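Local coordinates for protein urocanate hydratase (PDB 7NED) that probably hydrates thiourocanate in bacterial ergothioneine catabolism, using NAD+ as cofactor, and also binds urocanate, at residues I366-L371 / L386-V391; L371-D376 / R408-L413; L413-M418 / I428-D433. All coordinates share one frame; numbering follows the deposited sequence.

Overall arrangement
The three contacts lie on one side of the chain and all fall within the urocanase C-terminal domain. Contacts 1 and 2 share helix 360-373 and Leu-371, and their centres are about 12 Å apart. Contacts 2 and 3 share helix 407-420 and Leu-413, with centres about 11 Å apart. The centres of contacts 1 and 3 are about 15 Å apart. Leu-411 joins the first two, its CD1 lying 3.7 Å from Ile-370 CG1. Ile-366 CG2 also reaches Val-415 CG2 of contact 3, at 3.9 Å. Only contact 3 holds a residue of the urocanate pocket, Asp-433, at the far end of segment 428-433 from the helix packing.

Contact 1 (I366-L371 / L386-V391); sequences IDEFIL and LAREHV
Asp-367 OD2 is held between a charge and a hydrocarbon chain. It forms a salt bridge with Arg-399, and the stem of Arg-388 packs against the same oxygen. Asp-367 OD2 lies 3.7 Å from both Arg-388 CB and Arg-388 CG, with Arg-388 CD little further. Asp-367 and Arg-388 run past each other in opposite directions, and their carboxylate and guanidinium planes are almost perpendicular. The guanidinium of Arg-388 does not pair with Asp-367, since Asp-367 OD2 and Arg-388 NE stay 4.9 Å apart.

The charged end of Arg-388 goes to Glu-368 instead. A bend in the arginine chain at chi3, 59°, turns the guanidinium off the line of its stem. The two side chains meet at about a right angle. Arg-388 NH1 and Glu-368 OE2 form a salt bridge, with the acid at the guanidinium edge and the two planes only 18° apart. The modelled spacing is too short to be taken literally, so the exact geometry of this pair is doubtful.

Leu-371, from the next turn, sets a methyl group against the guanidinium. Its CD1 lies 3.6 Å from Arg-388 NH2 and approaches the guanidinium obliquely. Ile-384 of helix 378-390 also packs on Asp-367 and Leu-371.

The axes of the two segments are 11.2 Å apart at closest approach and run at 152°, close to antiparallel. Two consecutive helices, 360-373 and 378-390, joined by a short link, make an antiparallel helical hairpin in the urocanase C-terminal domain.

Contact 2 (L371-D376 / R408-L413); sequences LEAFSD and RTKLAL
Lys-410 makes the hydrogen bond of this contact. Its NZ donates to Ala-373 O at 3.0 Å. The nitrogen is tilted 33° from the carbonyl plane. Ala-373 is the last residue of helix 360-373, and Phe-374 is the first to leave helical backbone angles. The ammonium group thus sits at the C-terminal end of the helix, where the helix dipole would probably favour a positive charge. Asp-376 OD2 is 5.8 Å from Lys-410 NZ, too far for a salt bridge, though it may add to the negative field there.

The same lysine also makes a cation-pi interaction with Phe-374. Lys-410 NZ is 4.4 Å from the centroid of the Phe-374 ring and 18° off the ring normal. It lies over the face. Lys-410 CE joins it there in a CH-pi contact, 4.3 Å from the centroid and displaced toward the rim. The lysine can reach so far because its CG is anti to the backbone N (chi1 172°) and the rest of the chain is extended. Lysine and phenylalanine approach from opposite directions.

Apolar packing completes the contact. Lys-410 CD lies 3.7 Å from Phe-374 CZ. The methyl group of Ala-373 touches Lys-410 CE at 4.3 Å from its CB. Leu-411 meets the rim of the ring, where its CB is 4.3 Å from Phe-374 CZ and its backbone N lies near the ring plane. Phe-369, Ile-380 and Phe-403 also pack around Phe-374.

A lysine of helix 407-420 thus pairs with both the final carbonyl of helix 360-373 and the aromatic residue that follows it. The arrangement is one of cation-pi packing at a helix C-terminus, in the helical layer of the urocanase C-terminal domain.

Contact 3 (L413-M418 / I428-D433); sequences LAVNQM and IAFSRD. With URO ((2E)-3-(1H-imidazol-4-yl)acrylic acid), chain B.
Helix 413-418, part of 407-420, lies against strand 428-432, part of 428-441, across a connection of nine residues, and touches it at Val-415. That side chain points toward Ile-428 and Phe-430, two residues on one side of the strand. Val-415 CG1, anti to its own backbone nitrogen (chi1 165°), reaches Ile-428 CG1 at 3.6 Å, and these two side chains cross at about a right angle. Val-415 CB meets the edge of the Phe-430 ring in its plane, 3.7 Å from Phe-430 CZ. Ile-366 of helix 360-373 packs on both Val-415 and Ile-428, and Phe-351 lies nearly parallel to the Phe-430 ring.

The segment ends in the urocanate pocket. The Asp-433 carboxylate lies over the face of the propenoate part of the ligand, with Asp-433 OD2 3.0 Å and Asp-433 OD1 3.2 Å from urocanate CAD. Thr-123 and Arg-352 hydrogen-bond to the ligand. Arg-432 NH1 donates to Asp-433 O at 3.1 Å and 161°, which probably helps fix the backbone there; Arg-432 also bridges to Asp-515. With an alanine at Asp-433, the propenoate would probably be left without the group covering that face, and so be less firmly placed.

Across to the helix the contact is wholly apolar; the strand itself is hydrogen-bonded to neighbours 490-498 and 351-355. The chemistry implies a hydrophobic helix-to-sheet contact, with a carboxylate facing the ligand just past strand 428-432.

Contact 1 (I366-L371 / L386-V391)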
loop_
_atom_site.group_PDB
_atom_site.type_symbol
_atom_site.label_atom_id
_atom_site.label_comp_id
_atom_site.label_asym_id
_atom_site.label_seq_id
_atom_site.Cartn_x
_atom_site.Cartn_y
_atom_site.Cartn_z
ATOM N N ILE A 366 -0.100 -35.634 5.220
ATOM C CA ILE A 366 -0.679 -34.492 5.921
ATOM C C ILE A 366 -2.193 -34.636 5.988
ATOM O O ILE A 366 -2.819 -34.274 6.998
ATOM C CB ILE A 366 -0.246 -33.171 5.252
ATOM C CG1 ILE A 366 1.288 -33.041 5.292
ATOM C CG2 ILE A 366 -0.923 -31.981 5.943
ATOM C CD1 ILE A 366 1.845 -31.858 4.465
ATOM N N ASP A 367 -2.788 -35.164 4.951
ATOM C CA ASP A 367 -4.199 -35.441 4.933
ATOM C C ASP A 367 -4.550 -36.328 6.122
ATOM O O ASP A 367 -5.377 -36.032 6.876
ATOM C CB ASP A 367 -4.609 -36.159 3.640
ATOM C CG ASP A 367 -4.713 -35.243 2.429
ATOM O OD1 ASP A 367 -4.869 -34.040 2.581
ATOM O OD2 ASP A 367 -4.663 -35.778 1.327
ATOM N N GLU A 368 -3.812 -37.394 6.304
ATOM C CA GLU A 368 -4.074 -38.309 7.394
ATOM C C GLU A 368 -3.873 -37.638 8.757
ATOM O O GLU A 368 -4.606 -37.876 9.664
ATOM C CB GLU A 368 -3.297 -39.595 7.250
ATOM C CG GLU A 368 -3.847 -40.502 6.187
ATOM C CD GLU A 368 -5.257 -41.039 6.479
ATOM O OE1 GLU A 368 -5.689 -41.127 7.616
ATOM O OE2 GLU A 368 -5.964 -41.400 5.568
ATOM N N PHE A 369 -2.876 -36.783 8.848
ATOM C CA PHE A 369 -2.673 -36.046 10.055
ATOM C C PHE A 369 -3.876 -35.180 10.379
ATOM O O PHE A 369 -4.300 -35.155 11.476
ATOM C CB PHE A 369 -1.462 -35.176 9.991
ATOM C CG PHE A 369 -1.385 -34.230 11.126
ATOM C CD1 PHE A 369 -0.944 -34.646 12.346
ATOM C CD2 PHE A 369 -1.807 -32.940 10.990
ATOM C CE1 PHE A 369 -0.920 -33.794 13.417
ATOM C CE2 PHE A 369 -1.773 -32.077 12.063
ATOM C CZ PHE A 369 -1.327 -32.507 13.265
ATOM N N ILE A 370 -4.432 -34.521 9.392
ATOM C CA ILE A 370 -5.556 -33.633 9.664
ATOM C C ILE A 370 -6.769 -34.414 10.169
ATOM O O ILE A 370 -7.441 -34.004 11.127
ATOM C CB ILE A 370 -5.880 -32.809 8.404
ATOM C CG1 ILE A 370 -4.723 -31.815 8.106
ATOM C CG2 ILE A 370 -7.169 -32.081 8.610
ATOM C CD1 ILE A 370 -4.841 -31.032 6.742
ATOM N N LEU A 371 -7.065 -35.524 9.541
ATOM C CA LEU A 371 -8.188 -36.345 9.955
ATOM C C LEU A 371 -8.078 -36.825 11.427
ATOM O O LEU A 371 -9.056 -36.932 12.099
ATOM C CB LEU A 371 -8.327 -37.499 8.999
ATOM C CG LEU A 371 -8.626 -37.086 7.583
ATOM C CD1 LEU A 371 -8.627 -38.291 6.659
ATOM C CD2 LEU A 371 -9.881 -36.227 7.457
ATOM N N LEU A 386 -12.950 -35.596 0.931
ATOM C CA LEU A 386 -13.393 -35.352 -0.429
ATOM C C LEU A 386 -12.220 -35.001 -1.329
ATOM O O LEU A 386 -12.112 -35.510 -2.458
ATOM C CB LEU A 386 -14.442 -34.243 -0.443
ATOM C CG LEU A 386 -15.835 -34.556 0.125
ATOM C CD1 LEU A 386 -16.649 -33.277 0.068
ATOM C CD2 LEU A 386 -16.534 -35.702 -0.593
ATOM N N ALA A 387 -11.341 -34.102 -0.860
ATOM C CA ALA A 387 -10.246 -33.643 -1.704
ATOM C C ALA A 387 -9.268 -34.772 -1.990
ATOM O O ALA A 387 -8.814 -34.942 -3.127
ATOM C CB ALA A 387 -9.530 -32.451 -1.048
ATOM N N ARG A 388 -8.928 -35.558 -0.970
ATOM C CA ARG A 388 -8.013 -36.666 -1.199
ATOM C C ARG A 388 -8.569 -37.630 -2.239
ATOM O O ARG A 388 -7.807 -38.200 -3.030
ATOM C CB ARG A 388 -7.724 -37.390 0.114
ATOM C CG ARG A 388 -6.752 -38.571 -0.042
ATOM C CD ARG A 388 -6.456 -39.155 1.322
ATOM N NE ARG A 388 -7.696 -39.601 1.972
ATOM C CZ ARG A 388 -7.786 -39.937 3.257
ATOM N NH1 ARG A 388 -6.703 -39.828 4.045
ATOM N NH2 ARG A 388 -8.956 -40.327 3.762
ATOM N N GLU A 389 -9.896 -37.786 -2.281
ATOM C CA GLU A 389 -10.505 -38.782 -3.158
ATOM C C GLU A 389 -10.655 -38.256 -4.568
ATOM O O GLU A 389 -10.472 -39.013 -5.517
ATOM C CB GLU A 389 -11.868 -39.186 -2.613
ATOM C CG GLU A 389 -12.650 -40.208 -3.468
ATOM C CD GLU A 389 -11.973 -41.571 -3.557
ATOM O OE1 GLU A 389 -12.219 -42.306 -4.564
ATOM O OE2 GLU A 389 -11.179 -41.897 -2.631
ATOM N N HIS A 390 -10.911 -36.950 -4.731
ATOM C CA HIS A 390 -11.448 -36.434 -5.981
ATOM C C HIS A 390 -10.634 -35.344 -6.658
ATOM O O HIS A 390 -10.900 -35.061 -7.829
ATOM C CB HIS A 390 -12.868 -35.889 -5.777
ATOM C CG HIS A 390 -13.871 -36.936 -5.380
ATOM N ND1 HIS A 390 -14.332 -37.894 -6.258
ATOM C CD2 HIS A 390 -14.538 -37.134 -4.219
ATOM C CE1 HIS A 390 -15.210 -38.664 -5.642
ATOM N NE2 HIS A 390 -15.358 -38.223 -4.406
ATOM N N VAL A 391 -9.688 -34.694 -5.986
ATOM C CA VAL A 391 -8.935 -33.599 -6.586
ATOM C C VAL A 391 -7.667 -34.182 -7.191
ATOM O O VAL A 391 -6.870 -34.784 -6.461
ATOM C CB VAL A 391 -8.609 -32.504 -5.555
ATOM C CG1 VAL A 391 -7.717 -31.409 -6.161
ATOM C CG2 VAL A 391 -9.895 -31.922 -5.055
#

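Contact 2 (L371-D376 / R408-L413)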
loop_
_atom_site.group_PDB
_atom_site.type_symbol
_atom_site.label_atom_id
_atom_site.label_comp_id
_atom_site.label_asym_id
_atom_site.label_seq_id
_atom_site.Cartn_x
_atom_site.Cartn_y
_atom_site.Cartn_z
ATOM N N LEU A 371 -7.065 -35.524 9.541
ATOM C CA LEU A 371 -8.188 -36.345 9.955
ATOM C C LEU A 371 -8.078 -36.825 11.427
ATOM O O LEU A 371 -9.056 -36.932 12.099
ATOM C CB LEU A 371 -8.327 -37.499 8.999
ATOM C CG LEU A 371 -8.626 -37.086 7.583
ATOM C CD1 LEU A 371 -8.627 -38.291 6.659
ATOM C CD2 LEU A 371 -9.881 -36.227 7.457
ATOM N N GLU A 372 -6.867 -37.037 11.900
ATOM C CA GLU A 372 -6.612 -37.477 13.237
ATOM C C GLU A 372 -6.549 -36.334 14.236
ATOM O O GLU A 372 -7.043 -36.443 15.295
ATOM C CB GLU A 372 -5.295 -38.239 13.356
ATOM C CG GLU A 372 -5.026 -39.355 12.371
ATOM C CD GLU A 372 -3.527 -39.731 12.188
ATOM O OE1 GLU A 372 -2.614 -38.967 12.539
ATOM O OE2 GLU A 372 -3.234 -40.809 11.658
ATOM N N ALA A 373 -5.890 -35.257 13.879
ATOM C CA ALA A 373 -5.682 -34.160 14.775
ATOM C C ALA A 373 -6.777 -33.112 14.845
ATOM O O ALA A 373 -6.793 -32.384 15.778
ATOM C CB ALA A 373 -4.334 -33.520 14.512
ATOM N N PHE A 374 -7.665 -33.048 13.850
ATOM C CA PHE A 374 -8.782 -32.102 13.828
ATOM C C PHE A 374 -10.127 -32.817 13.733
ATOM O O PHE A 374 -11.075 -32.286 13.141
ATOM C CB PHE A 374 -8.655 -31.114 12.661
ATOM C CG PHE A 374 -7.430 -30.256 12.730
ATOM C CD1 PHE A 374 -7.489 -28.998 13.314
ATOM C CD2 PHE A 374 -6.228 -30.697 12.195
ATOM C CE1 PHE A 374 -6.362 -28.210 13.381
ATOM C CE2 PHE A 374 -5.110 -29.905 12.253
ATOM C CZ PHE A 374 -5.177 -28.664 12.853
ATOM N N SER A 375 -10.225 -34.020 14.313
ATOM C CA SER A 375 -11.396 -34.872 14.082
ATOM C C SER A 375 -12.676 -34.293 14.665
ATOM O O SER A 375 -13.762 -34.640 14.189
ATOM C CB SER A 375 -11.159 -36.282 14.645
ATOM O OG SER A 375 -10.897 -36.257 16.044
ATOM N N ASP A 376 -12.587 -33.377 15.639
ATOM C CA ASP A 376 -13.778 -32.692 16.130
ATOM C C ASP A 376 -14.269 -31.623 15.156
ATOM O O ASP A 376 -15.368 -31.079 15.345
ATOM C CB ASP A 376 -13.466 -32.079 17.492
ATOM C CG ASP A 376 -12.272 -31.129 17.429
ATOM O OD1 ASP A 376 -12.477 -29.893 17.492
ATOM O OD2 ASP A 376 -11.133 -31.617 17.226
ATOM N N ARG A 408 -4.370 -22.914 11.773
ATOM C CA ARG A 408 -3.296 -22.821 10.784
ATOM C C ARG A 408 -1.963 -23.091 11.447
ATOM O O ARG A 408 -1.128 -23.843 10.928
ATOM C CB ARG A 408 -3.273 -21.444 10.088
ATOM C CG ARG A 408 -4.457 -21.214 9.215
ATOM C CD ARG A 408 -4.337 -19.976 8.352
ATOM N NE ARG A 408 -5.673 -19.476 8.034
ATOM C CZ ARG A 408 -5.894 -18.401 7.298
ATOM N NH1 ARG A 408 -4.849 -17.738 6.799
ATOM N NH2 ARG A 408 -7.131 -17.965 7.087
ATOM N N THR A 409 -1.749 -22.468 12.612
ATOM C CA THR A 409 -0.484 -22.612 13.321
ATOM C C THR A 409 -0.265 -24.060 13.747
ATOM O O THR A 409 0.823 -24.615 13.571
ATOM C CB THR A 409 -0.501 -21.685 14.538
ATOM O OG1 THR A 409 -0.700 -20.336 14.086
ATOM C CG2 THR A 409 0.799 -21.803 15.353
ATOM N N LYS A 410 -1.291 -24.665 14.346
ATOM C CA LYS A 410 -1.239 -26.073 14.750
ATOM C C LYS A 410 -0.826 -26.975 13.586
ATOM O O LYS A 410 0.075 -27.819 13.713
ATOM C CB LYS A 410 -2.612 -26.476 15.298
ATOM C CG LYS A 410 -2.748 -27.957 15.581
ATOM C CD LYS A 410 -4.006 -28.225 16.357
ATOM C CE LYS A 410 -4.215 -29.744 16.501
ATOM N NZ LYS A 410 -5.587 -29.974 17.068
ATOM N N LEU A 411 -1.503 -26.837 12.449
ATOM C CA LEU A 411 -1.149 -27.646 11.285
ATOM C C LEU A 411 0.305 -27.418 10.876
ATOM O O LEU A 411 1.065 -28.365 10.662
ATOM C CB LEU A 411 -2.084 -27.305 10.135
ATOM C CG LEU A 411 -1.750 -28.036 8.847
ATOM C CD1 LEU A 411 -1.843 -29.595 9.022
ATOM C CD2 LEU A 411 -2.745 -27.568 7.821
ATOM N N ALA A 412 0.700 -26.155 10.721
ATOM C CA ALA A 412 2.025 -25.881 10.177
ATOM C C ALA A 412 3.124 -26.365 11.122
ATOM O O ALA A 412 4.161 -26.875 10.667
ATOM C CB ALA A 412 2.178 -24.380 9.882
ATOM N N LEU A 413 2.919 -26.221 12.438
ATOM C CA LEU A 413 3.914 -26.736 13.383
ATOM C C LEU A 413 4.013 -28.272 13.322
ATOM O O LEU A 413 5.117 -28.827 13.331
ATOM C CB LEU A 413 3.579 -26.283 14.808
ATOM C CG LEU A 413 3.848 -24.794 15.081
ATOM C CD1 LEU A 413 3.401 -24.467 16.505
ATOM C CD2 LEU A 413 5.295 -24.391 14.833
#

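Contact 3 (L413-M418 / I428-D433)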
loop_
_atom_site.group_PDB
_atom_site.type_symbol
_atom_site.label_atom_id
_atom_site.label_comp_id
_atom_site.label_asym_id
_atom_site.label_seq_id
_atom_site.Cartn_x
_atom_site.Cartn_y
_atom_site.Cartn_z
ATOM N N LEU A 413 2.919 -26.221 12.438
ATOM C CA LEU A 413 3.914 -26.736 13.383
ATOM C C LEU A 413 4.013 -28.272 13.322
ATOM O O LEU A 413 5.117 -28.827 13.331
ATOM C CB LEU A 413 3.579 -26.283 14.808
ATOM C CG LEU A 413 3.848 -24.794 15.081
ATOM C CD1 LEU A 413 3.401 -24.467 16.505
ATOM C CD2 LEU A 413 5.295 -24.391 14.833
ATOM N N ALA A 414 2.872 -28.973 13.296
ATOM C CA ALA A 414 2.902 -30.438 13.146
ATOM C C ALA A 414 3.632 -30.834 11.872
ATOM O O ALA A 414 4.497 -31.719 11.897
ATOM C CB ALA A 414 1.485 -31.021 13.157
ATOM N N VAL A 415 3.344 -30.149 10.758
ATOM C CA VAL A 415 3.956 -30.516 9.482
ATOM C C VAL A 415 5.453 -30.266 9.522
ATOM O O VAL A 415 6.246 -31.083 9.028
ATOM C CB VAL A 415 3.293 -29.756 8.324
ATOM C CG1 VAL A 415 4.147 -29.836 7.062
ATOM C CG2 VAL A 415 1.863 -30.295 8.058
ATOM N N ASN A 416 5.869 -29.115 10.087
ATOM C CA ASN A 416 7.297 -28.859 10.199
ATOM C C ASN A 416 7.982 -29.947 11.016
ATOM O O ASN A 416 9.102 -30.361 10.699
ATOM C CB ASN A 416 7.564 -27.473 10.815
ATOM C CG ASN A 416 8.963 -26.994 10.523
ATOM O OD1 ASN A 416 9.359 -26.903 9.357
ATOM N ND2 ASN A 416 9.728 -26.684 11.574
ATOM N N GLN A 417 7.359 -30.383 12.102
ATOM C CA GLN A 417 7.975 -31.480 12.830
ATOM C C GLN A 417 8.022 -32.742 11.969
ATOM O O GLN A 417 9.009 -33.493 12.011
ATOM C CB GLN A 417 7.233 -31.740 14.120
ATOM C CG GLN A 417 7.824 -32.868 14.930
ATOM C CD GLN A 417 7.077 -33.056 16.221
ATOM O OE1 GLN A 417 6.283 -32.206 16.608
ATOM N NE2 GLN A 417 7.332 -34.159 16.905
ATOM N N MET A 418 6.978 -32.981 11.167
ATOM C CA MET A 418 6.985 -34.174 10.316
ATOM C C MET A 418 8.104 -34.092 9.303
ATOM O O MET A 418 8.714 -35.111 8.956
ATOM C CB MET A 418 5.638 -34.340 9.605
ATOM C CG MET A 418 4.473 -34.484 10.553
ATOM S SD MET A 418 2.864 -34.566 9.735
ATOM C CE MET A 418 3.115 -35.824 8.471
ATOM N N ILE A 428 7.752 -28.412 3.090
ATOM C CA ILE A 428 6.385 -28.078 2.709
ATOM C C ILE A 428 6.261 -26.561 2.691
ATOM O O ILE A 428 6.697 -25.880 3.629
ATOM C CB ILE A 428 5.354 -28.693 3.676
ATOM C CG1 ILE A 428 5.513 -30.222 3.752
ATOM C CG2 ILE A 428 3.936 -28.233 3.321
ATOM C CD1 ILE A 428 5.130 -30.959 2.441
ATOM N N ALA A 429 5.675 -26.028 1.639
ATOM C CA ALA A 429 5.423 -24.593 1.586
ATOM C C ALA A 429 3.980 -24.351 1.979
ATOM O O ALA A 429 3.091 -25.094 1.556
ATOM C CB ALA A 429 5.689 -24.040 0.188
ATOM N N PHE A 430 3.754 -23.328 2.811
ATOM C CA PHE A 430 2.422 -22.918 3.234
ATOM C C PHE A 430 2.094 -21.550 2.650
ATOM O O PHE A 430 2.936 -20.648 2.631
ATOM C CB PHE A 430 2.321 -22.841 4.754
ATOM C CG PHE A 430 2.237 -24.184 5.422
ATOM C CD1 PHE A 430 3.386 -24.829 5.880
ATOM C CD2 PHE A 430 0.988 -24.821 5.561
ATOM C CE1 PHE A 430 3.279 -26.100 6.496
ATOM C CE2 PHE A 430 0.886 -26.038 6.166
ATOM C CZ PHE A 430 2.040 -26.695 6.616
ATOM N N SER A 431 0.869 -21.386 2.182
ATOM C CA SER A 431 0.493 -20.040 1.758
ATOM C C SER A 431 -1.026 -19.952 1.824
ATOM O O SER A 431 -1.668 -20.671 2.602
ATOM C CB SER A 431 1.077 -19.723 0.370
ATOM O OG SER A 431 0.789 -18.369 -0.026
ATOM N N ARG A 432 -1.597 -19.043 1.047
ATOM C CA ARG A 432 -3.034 -18.911 1.042
ATOM C C ARG A 432 -3.387 -18.001 -0.118
ATOM O O ARG A 432 -2.533 -17.309 -0.679
ATOM C CB ARG A 432 -3.558 -18.343 2.365
ATOM C CG ARG A 432 -2.814 -17.002 2.770
ATOM C CD ARG A 432 -3.624 -16.105 3.751
ATOM N NE ARG A 432 -2.806 -14.968 4.208
ATOM C CZ ARG A 432 -2.572 -13.866 3.486
ATOM N NH1 ARG A 432 -3.096 -13.755 2.273
ATOM N NH2 ARG A 432 -1.812 -12.870 3.983
ATOM N N ASP A 433 -4.654 -18.023 -0.484
ATOM C CA ASP A 433 -5.139 -16.973 -1.363
ATOM C C ASP A 433 -5.081 -15.644 -0.620
ATOM O O ASP A 433 -4.961 -15.608 0.609
ATOM C CB ASP A 433 -6.575 -17.270 -1.815
ATOM C CG ASP A 433 -6.997 -16.411 -3.014
ATOM O OD1 ASP A 433 -6.145 -15.683 -3.594
ATOM O OD2 ASP A 433 -8.177 -16.476 -3.387
HETATM O OAA URO B . -6.431 -19.448 -5.272
HETATM C CAI URO B . -5.660 -18.708 -6.018
HETATM O OAB URO B . -4.558 -18.991 -6.276
HETATM C CAC URO B . -6.171 -17.431 -6.541
HETATM C CAD URO B . -7.391 -17.054 -6.259
HETATM C CAJ URO B . -7.712 -15.808 -6.848
HETATM C CAF URO B . -8.945 -15.253 -7.019
HETATM N NAH URO B . -8.869 -14.125 -7.792
HETATM C CAE URO B . -7.593 -13.999 -8.076
HETATM N NAG URO B . -6.852 -14.990 -7.532
#